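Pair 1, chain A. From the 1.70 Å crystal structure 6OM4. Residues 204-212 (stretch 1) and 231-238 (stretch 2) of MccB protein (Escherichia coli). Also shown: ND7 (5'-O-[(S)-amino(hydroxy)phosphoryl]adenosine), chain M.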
# COMPACT_ATOMS: atom_id res chain seq x y z
N PRO A 204 -12.17 -1.55 17.09
CA PRO A 204 -13.33 -1.18 16.29
C PRO A 204 -13.27 -1.75 14.87
O PRO A 204 -12.20 -1.98 14.34
CB PRO A 204 -13.36 0.34 16.26
CG PRO A 204 -12.40 0.76 17.37
CD PRO A 204 -11.40 -0.37 17.53
N GLU A 205 -14.45 -2.05 14.32
CA GLU A 205 -14.64 -2.33 12.91
C GLU A 205 -14.13 -1.13 12.11
O GLU A 205 -14.19 -0.00 12.57
CB GLU A 205 -16.13 -2.58 12.66
CG GLU A 205 -16.55 -2.67 11.21
CD GLU A 205 -18.05 -2.92 11.05
OE1 GLU A 205 -18.80 -2.72 12.06
OE2 GLU A 205 -18.48 -3.34 9.93
N ALA A 206 -13.62 -1.40 10.90
CA ALA A 206 -13.15 -0.36 10.02
C ALA A 206 -13.13 -0.90 8.58
O ALA A 206 -13.33 -2.09 8.36
CB ALA A 206 -11.77 0.09 10.45
N ASP A 207 -12.82 -0.03 7.63
CA ASP A 207 -12.69 -0.45 6.22
C ASP A 207 -11.59 -1.51 6.10
O ASP A 207 -11.73 -2.43 5.29
CB ASP A 207 -12.47 0.76 5.30
CG ASP A 207 -13.73 1.62 5.21
OD1 ASP A 207 -14.59 1.27 4.40
OD2 ASP A 207 -13.87 2.60 5.97
N ILE A 208 -10.49 -1.33 6.86
CA ILE A 208 -9.36 -2.25 6.91
C ILE A 208 -8.57 -2.00 8.20
O ILE A 208 -8.51 -0.85 8.71
CB ILE A 208 -8.48 -2.12 5.64
CG1 ILE A 208 -7.43 -3.23 5.61
CG2 ILE A 208 -7.89 -0.71 5.52
CD1 ILE A 208 -6.78 -3.45 4.25
N TRP A 209 -8.03 -3.08 8.76
CA TRP A 209 -7.03 -3.02 9.79
C TRP A 209 -5.64 -3.13 9.17
O TRP A 209 -5.34 -4.11 8.44
CB TRP A 209 -7.21 -4.17 10.77
CG TRP A 209 -8.44 -4.11 11.63
CD1 TRP A 209 -9.47 -3.23 11.61
CD2 TRP A 209 -8.71 -5.05 12.68
NE1 TRP A 209 -10.37 -3.54 12.61
CE2 TRP A 209 -9.95 -4.68 13.24
CE3 TRP A 209 -8.02 -6.16 13.18
CZ2 TRP A 209 -10.49 -5.39 14.33
CZ3 TRP A 209 -8.55 -6.85 14.24
CH2 TRP A 209 -9.80 -6.51 14.76
N VAL A 210 -4.75 -2.25 9.63
CA VAL A 210 -3.37 -2.38 9.39
C VAL A 210 -2.79 -3.08 10.62
O VAL A 210 -2.76 -2.51 11.69
CB VAL A 210 -2.68 -1.03 9.16
CG1 VAL A 210 -1.16 -1.20 9.08
CG2 VAL A 210 -3.24 -0.32 7.91
N VAL A 211 -2.26 -4.29 10.41
CA VAL A 211 -1.79 -5.11 11.50
C VAL A 211 -0.26 -4.97 11.55
O VAL A 211 0.47 -5.63 10.79
CB VAL A 211 -2.24 -6.58 11.37
CG1 VAL A 211 -1.79 -7.38 12.56
CG2 VAL A 211 -3.75 -6.66 11.19
N SER A 212 0.16 -4.06 12.44
CA SER A 212 1.55 -3.60 12.56
C SER A 212 2.03 -3.77 14.01
O SER A 212 2.78 -2.93 14.53
CB SER A 212 1.72 -2.17 12.05
OG SER A 212 0.66 -1.25 12.44
N ASN A 231 -15.65 -10.74 9.58
CA ASN A 231 -15.82 -10.16 8.24
C ASN A 231 -15.03 -8.85 8.10
O ASN A 231 -15.52 -7.90 7.55
CB ASN A 231 -17.30 -9.93 7.87
CG ASN A 231 -17.81 -11.05 7.00
OD1 ASN A 231 -18.17 -12.10 7.53
ND2 ASN A 231 -17.76 -10.85 5.69
N GLN A 232 -13.82 -8.81 8.66
CA GLN A 232 -12.99 -7.60 8.76
C GLN A 232 -11.76 -7.73 7.86
O GLN A 232 -10.91 -8.58 8.08
CB GLN A 232 -12.57 -7.41 10.20
CG GLN A 232 -11.57 -6.27 10.41
CD GLN A 232 -12.10 -4.95 9.93
OE1 GLN A 232 -11.61 -4.39 8.95
NE2 GLN A 232 -13.11 -4.46 10.63
N PRO A 233 -11.63 -6.93 6.80
CA PRO A 233 -10.39 -6.95 6.01
C PRO A 233 -9.18 -6.50 6.85
O PRO A 233 -9.30 -5.63 7.69
CB PRO A 233 -10.66 -6.01 4.81
CG PRO A 233 -12.18 -5.79 4.82
CD PRO A 233 -12.65 -6.01 6.25
N TYR A 234 -8.01 -7.07 6.55
CA TYR A 234 -6.77 -6.61 7.19
C TYR A 234 -5.59 -6.78 6.23
O TYR A 234 -5.65 -7.54 5.28
CB TYR A 234 -6.51 -7.33 8.52
CG TYR A 234 -6.02 -8.74 8.39
CD1 TYR A 234 -4.67 -9.01 8.19
CD2 TYR A 234 -6.88 -9.84 8.47
CE1 TYR A 234 -4.19 -10.30 8.09
CE2 TYR A 234 -6.40 -11.14 8.35
CZ TYR A 234 -5.05 -11.38 8.15
OH TYR A 234 -4.47 -12.61 7.98
N ILE A 235 -4.51 -6.07 6.52
CA ILE A 235 -3.26 -6.29 5.88
C ILE A 235 -2.15 -6.35 6.94
O ILE A 235 -2.17 -5.58 7.88
CB ILE A 235 -2.99 -5.22 4.81
CG1 ILE A 235 -1.72 -5.59 4.04
CG2 ILE A 235 -2.99 -3.81 5.40
CD1 ILE A 235 -1.45 -4.74 2.83
N ASN A 236 -1.26 -7.33 6.81
CA ASN A 236 -0.11 -7.45 7.72
C ASN A 236 1.10 -6.84 7.01
O ASN A 236 1.22 -6.93 5.82
CB ASN A 236 0.07 -8.91 8.13
CG ASN A 236 1.08 -9.17 9.22
OD1 ASN A 236 1.74 -10.20 9.16
ND2 ASN A 236 1.12 -8.33 10.26
N ALA A 237 2.05 -6.24 7.77
CA ALA A 237 3.33 -5.87 7.19
C ALA A 237 4.37 -5.87 8.29
O ALA A 237 4.03 -5.75 9.46
CB ALA A 237 3.27 -4.50 6.54
N GLY A 238 5.63 -5.94 7.88
CA GLY A 238 6.72 -5.90 8.80
C GLY A 238 7.98 -6.43 8.14
O GLY A 238 8.25 -6.12 7.01
O1A ND7 M . 8.44 -3.08 17.41
PA ND7 M . 7.87 -2.36 16.22
O2A ND7 M . 8.68 -1.21 15.63
N3A ND7 M . 7.69 -3.58 15.05
O5' ND7 M . 6.43 -1.76 16.48
C5' ND7 M . 5.44 -2.68 17.03
C4' ND7 M . 4.40 -1.78 17.73
C3' ND7 M . 5.02 -1.24 19.06
O3' ND7 M . 4.87 0.11 19.21
C2' ND7 M . 4.32 -2.19 20.13
O2' ND7 M . 4.07 -1.44 21.39
C1' ND7 M . 3.14 -2.51 19.59
O4' ND7 M . 3.38 -2.55 17.99
N9 ND7 M . 2.61 -3.81 19.90
C4 ND7 M . 1.34 -4.07 20.34
C5 ND7 M . 1.24 -5.40 20.50
N7 ND7 M . 2.41 -5.97 20.15
C8 ND7 M . 3.22 -5.00 19.78
N3 ND7 M . 0.31 -3.25 20.62
C2 ND7 M . -0.81 -3.76 21.03
N1 ND7 M . -0.94 -5.07 21.21
C6 ND7 M . 0.03 -5.90 20.95
N6 ND7 M . -0.14 -7.33 21.15
O HOH W 1 -16.74 -6.01 9.17

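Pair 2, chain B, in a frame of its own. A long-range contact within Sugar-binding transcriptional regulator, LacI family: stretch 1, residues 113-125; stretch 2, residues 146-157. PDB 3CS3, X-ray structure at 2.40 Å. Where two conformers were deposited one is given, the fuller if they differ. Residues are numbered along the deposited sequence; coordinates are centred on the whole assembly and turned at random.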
# COMPACT_ATOMS: atom_id res chain seq x y z
N PHE B 113 -3.04 -13.73 26.14
CA PHE B 113 -3.56 -12.89 27.22
C PHE B 113 -3.94 -13.74 28.43
O PHE B 113 -3.67 -13.35 29.56
CB PHE B 113 -4.74 -12.05 26.77
CG PHE B 113 -4.41 -11.04 25.70
CD1 PHE B 113 -3.95 -9.77 26.05
CD2 PHE B 113 -4.56 -11.35 24.35
CE1 PHE B 113 -3.64 -8.83 25.06
CE2 PHE B 113 -4.26 -10.43 23.36
CZ PHE B 113 -3.80 -9.16 23.71
N VAL B 114 -4.55 -14.90 28.18
CA VAL B 114 -4.84 -15.89 29.22
C VAL B 114 -3.55 -16.35 29.91
O VAL B 114 -3.42 -16.21 31.13
CB VAL B 114 -5.63 -17.11 28.68
CG1 VAL B 114 -5.72 -18.22 29.72
CG2 VAL B 114 -7.02 -16.70 28.22
N ASN B 115 -2.60 -16.85 29.13
CA ASN B 115 -1.33 -17.40 29.64
C ASN B 115 -0.50 -16.44 30.48
O ASN B 115 0.30 -16.88 31.31
CB ASN B 115 -0.48 -17.96 28.49
CG ASN B 115 -1.04 -19.25 27.90
OD1 ASN B 115 -2.07 -19.75 28.35
ND2 ASN B 115 -0.37 -19.78 26.89
N VAL B 116 -0.70 -15.14 30.27
CA VAL B 116 -0.00 -14.10 31.03
C VAL B 116 -0.83 -13.63 32.25
O VAL B 116 -0.34 -12.90 33.12
CB VAL B 116 0.40 -12.91 30.09
CG1 VAL B 116 -0.70 -11.84 30.02
CG2 VAL B 116 1.72 -12.31 30.50
N GLY B 117 -2.09 -14.07 32.32
CA GLY B 117 -2.98 -13.71 33.42
C GLY B 117 -3.51 -12.29 33.35
O GLY B 117 -3.47 -11.56 34.35
N SER B 118 -4.03 -11.91 32.19
CA SER B 118 -4.58 -10.57 31.97
C SER B 118 -5.78 -10.30 32.87
O SER B 118 -6.61 -11.18 33.10
CB SER B 118 -4.97 -10.39 30.51
OG SER B 118 -3.83 -10.53 29.68
N LYS B 119 -5.87 -9.06 33.36
CA LYS B 119 -6.95 -8.65 34.25
C LYS B 119 -8.12 -8.04 33.48
O LYS B 119 -9.25 -8.06 33.96
CB LYS B 119 -6.42 -7.66 35.30
CG LYS B 119 -5.32 -8.22 36.21
CD LYS B 119 -5.83 -9.38 37.07
CE LYS B 119 -4.69 -10.12 37.76
NZ LYS B 119 -5.18 -11.33 38.47
N LYS B 120 -7.82 -7.48 32.31
CA LYS B 120 -8.82 -6.99 31.36
C LYS B 120 -8.18 -6.95 29.98
O LYS B 120 -7.00 -6.61 29.84
CB LYS B 120 -9.32 -5.59 31.73
CG LYS B 120 -10.70 -5.26 31.15
CD LYS B 120 -10.80 -3.84 30.61
CE LYS B 120 -11.25 -2.85 31.67
NZ LYS B 120 -11.70 -1.57 31.06
N VAL B 121 -8.95 -7.30 28.95
CA VAL B 121 -8.46 -7.25 27.58
C VAL B 121 -9.32 -6.26 26.80
O VAL B 121 -10.54 -6.36 26.80
CB VAL B 121 -8.45 -8.64 26.91
CG1 VAL B 121 -8.08 -8.55 25.43
CG2 VAL B 121 -7.47 -9.56 27.62
N LEU B 122 -8.67 -5.30 26.15
CA LEU B 122 -9.38 -4.36 25.29
C LEU B 122 -9.34 -4.87 23.85
O LEU B 122 -8.27 -5.13 23.30
CB LEU B 122 -8.81 -2.94 25.45
CG LEU B 122 -9.10 -2.27 26.81
CD1 LEU B 122 -8.03 -2.55 27.85
CD2 LEU B 122 -9.29 -0.79 26.67
N LEU B 123 -10.52 -5.04 23.26
CA LEU B 123 -10.65 -5.63 21.94
C LEU B 123 -10.91 -4.55 20.90
O LEU B 123 -12.04 -4.10 20.74
CB LEU B 123 -11.75 -6.70 21.90
CG LEU B 123 -11.67 -7.91 22.85
CD1 LEU B 123 -13.00 -8.66 22.89
CD2 LEU B 123 -10.53 -8.87 22.48
N LEU B 124 -9.85 -4.12 20.23
CA LEU B 124 -9.95 -3.12 19.18
C LEU B 124 -10.33 -3.83 17.88
O LEU B 124 -9.50 -4.46 17.22
CB LEU B 124 -8.63 -2.34 19.05
CG LEU B 124 -8.45 -1.20 18.05
CD1 LEU B 124 -9.68 -0.27 17.95
CD2 LEU B 124 -7.19 -0.40 18.40
N SER B 125 -11.61 -3.73 17.53
CA SER B 125 -12.16 -4.48 16.41
C SER B 125 -12.19 -3.63 15.16
O SER B 125 -12.00 -2.42 15.22
CB SER B 125 -13.56 -5.00 16.74
OG SER B 125 -14.51 -3.95 16.79
N ARG B 146 -14.73 -17.79 29.12
CA ARG B 146 -14.30 -19.11 29.58
C ARG B 146 -13.26 -19.05 30.69
O ARG B 146 -13.32 -19.82 31.65
CB ARG B 146 -13.76 -19.93 28.39
CG ARG B 146 -13.32 -21.36 28.71
CD ARG B 146 -13.15 -22.17 27.43
NE ARG B 146 -14.43 -22.68 26.95
CZ ARG B 146 -14.78 -22.74 25.66
NH1 ARG B 146 -13.97 -22.31 24.72
NH2 ARG B 146 -15.97 -23.23 25.33
N PHE B 147 -12.32 -18.11 30.57
CA PHE B 147 -11.24 -17.99 31.55
C PHE B 147 -11.45 -16.86 32.57
O PHE B 147 -10.55 -16.55 33.35
CB PHE B 147 -9.88 -17.89 30.84
CG PHE B 147 -9.46 -19.17 30.19
CD1 PHE B 147 -8.81 -20.16 30.93
CD2 PHE B 147 -9.73 -19.41 28.85
CE1 PHE B 147 -8.44 -21.37 30.34
CE2 PHE B 147 -9.36 -20.61 28.24
CZ PHE B 147 -8.71 -21.59 28.99
N GLY B 148 -12.64 -16.27 32.56
CA GLY B 148 -13.03 -15.29 33.57
C GLY B 148 -12.37 -13.93 33.43
O GLY B 148 -12.24 -13.20 34.42
N ILE B 149 -11.94 -13.60 32.21
CA ILE B 149 -11.28 -12.33 31.93
C ILE B 149 -12.28 -11.34 31.34
O ILE B 149 -12.92 -11.64 30.34
CB ILE B 149 -10.05 -12.50 30.99
CG1 ILE B 149 -9.03 -13.45 31.61
CG2 ILE B 149 -9.40 -11.15 30.69
CD1 ILE B 149 -8.02 -14.01 30.61
N PRO B 150 -12.44 -10.18 32.00
CA PRO B 150 -13.25 -9.07 31.51
C PRO B 150 -12.72 -8.50 30.20
O PRO B 150 -11.52 -8.60 29.91
CB PRO B 150 -13.13 -8.00 32.60
CG PRO B 150 -12.58 -8.66 33.76
CD PRO B 150 -11.86 -9.89 33.32
N TYR B 151 -13.61 -7.88 29.44
CA TYR B 151 -13.23 -7.24 28.19
C TYR B 151 -14.08 -6.01 27.88
O TYR B 151 -15.20 -5.88 28.35
CB TYR B 151 -13.27 -8.25 27.02
CG TYR B 151 -14.64 -8.82 26.66
CD1 TYR B 151 -14.98 -10.13 27.02
CD2 TYR B 151 -15.58 -8.07 25.95
CE1 TYR B 151 -16.23 -10.66 26.69
CE2 TYR B 151 -16.82 -8.59 25.62
CZ TYR B 151 -17.14 -9.88 26.00
OH TYR B 151 -18.38 -10.39 25.65
N GLU B 152 -13.50 -5.12 27.08
CA GLU B 152 -14.24 -4.03 26.46
C GLU B 152 -13.98 -4.08 24.95
O GLU B 152 -12.84 -4.26 24.52
CB GLU B 152 -13.80 -2.68 27.05
CG GLU B 152 -14.64 -1.50 26.56
CD GLU B 152 -14.52 -0.27 27.45
OE1 GLU B 152 -13.42 0.03 27.95
OE2 GLU B 152 -15.56 0.40 27.63
N ILE B 153 -15.04 -3.93 24.17
CA ILE B 153 -14.96 -3.91 22.71
C ILE B 153 -14.93 -2.46 22.24
O ILE B 153 -15.85 -1.68 22.53
CB ILE B 153 -16.17 -4.64 22.07
CG1 ILE B 153 -16.15 -6.13 22.44
CG2 ILE B 153 -16.18 -4.46 20.54
CD1 ILE B 153 -17.44 -6.86 22.15
N ILE B 154 -13.87 -2.09 21.53
CA ILE B 154 -13.73 -0.74 21.00
C ILE B 154 -13.78 -0.79 19.48
O ILE B 154 -12.97 -1.47 18.85
CB ILE B 154 -12.44 -0.06 21.50
CG1 ILE B 154 -12.50 0.08 23.02
CG2 ILE B 154 -12.26 1.32 20.86
CD1 ILE B 154 -11.18 -0.06 23.67
N GLN B 155 -14.75 -0.07 18.92
CA GLN B 155 -15.02 -0.07 17.49
C GLN B 155 -13.97 0.71 16.70
O GLN B 155 -13.64 1.86 17.04
CB GLN B 155 -16.41 0.52 17.23
CG GLN B 155 -17.00 0.21 15.85
CD GLN B 155 -17.38 -1.25 15.67
OE1 GLN B 155 -18.01 -1.86 16.53
NE2 GLN B 155 -17.01 -1.81 14.53
N GLY B 156 -13.43 0.07 15.67
CA GLY B 156 -12.53 0.70 14.70
C GLY B 156 -13.00 0.33 13.31
O GLY B 156 -14.11 -0.15 13.14
N ASP B 157 -12.15 0.56 12.30
CA ASP B 157 -12.54 0.31 10.91
C ASP B 157 -11.43 -0.33 10.06
O ASP B 157 -11.45 -0.22 8.83
CB ASP B 157 -13.09 1.59 10.25
CG ASP B 157 -12.14 2.78 10.37
OD1 ASP B 157 -10.92 2.58 10.53
OD2 ASP B 157 -12.62 3.93 10.30

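The sharpest difference lies where A:Trp209 of pair 1 matches B:Val121 of pair 2: the CA atoms superpose to 0.2 Å, yet the side-chain centres stand 2.5 Å apart. In pair 1 an indole ring is laid under A:Gln232, whose CG sits 3.6 Å from the centroid of the A:Trp209 five-membered ring and 9° off its normal, a CH-pi contact over the face. The ring is also anchored within its own stretch, A:Trp209 NE1 donating to A:Pro204 O at 3.0 Å. In pair 2 the matching contact is purely aliphatic, B:Val121 CG2 lying 4.0 Å from B:Ile149 CG2. B:Ile149 matches A:Gln232, and its CD1 also packs 3.7 Å from B:Val114 CG2. B:Val114 also places CG1 over the face of B:Phe147, 4.0 Å from the ring centroid.

These differences sit on nearly the same backbone. Fourteen central residues superpose with an RMSD of 0.5 Å (N, CA, C), and both pairs are parallel strands, their directions 15° apart in pair 1 and 22° in pair 2. The hydrogen-bond ladder opens identically. A:Trp209 N donates to A:Pro233 O at 3.0 Å, as B:Val121 N does to B:Pro150 O at 3.0 Å; A:Ile235 N to A:Trp209 O (2.9 Å) then corresponds to B:Glu152 N to B:Val121 O (3.2 Å), and A:Val211 N to A:Ile235 O (2.8 Å) to B:Leu123 N to B:Glu152 O (2.8 Å).

The next rung diverges. B:Ile154 N donates to B:Leu123 O at 2.8 Å and 168°, whereas its counterpart, A:Ala237 N to A:Val211 O, is weak at 3.5 Å. A:Val211 O also accepts from A:Asn236 ND2 at 2.8 Å, so a side-chain amide supplies a second, shorter bond. B:Ile153, at the position of A:Asn236, has no polar group to offer and instead packs CG1 4.1 Å from B:Leu123 CD1.

Two matched positions carry the same residue, the prolines A:Pro233 and B:Pro150 and the tyrosines A:Tyr234 and B:Tyr151; in each case the side-chain centres differ by 0.6 Å, and both tyrosines adopt chi1 p. Against the tyrosines, A:Val211 CG2 approaches A:Tyr234 CB at 3.9 Å, while the longer B:Leu123 carries CD1 to 4.0 Å from B:Tyr151 CD2.

On the opposite face, A:Ile208 CD1 meets A:Ile235 CG2 at 4.0 Å. The matched residues B:Lys120 and B:Glu152 replace this apolar contact with a long salt bridge, NZ to OE1 at 3.9 Å.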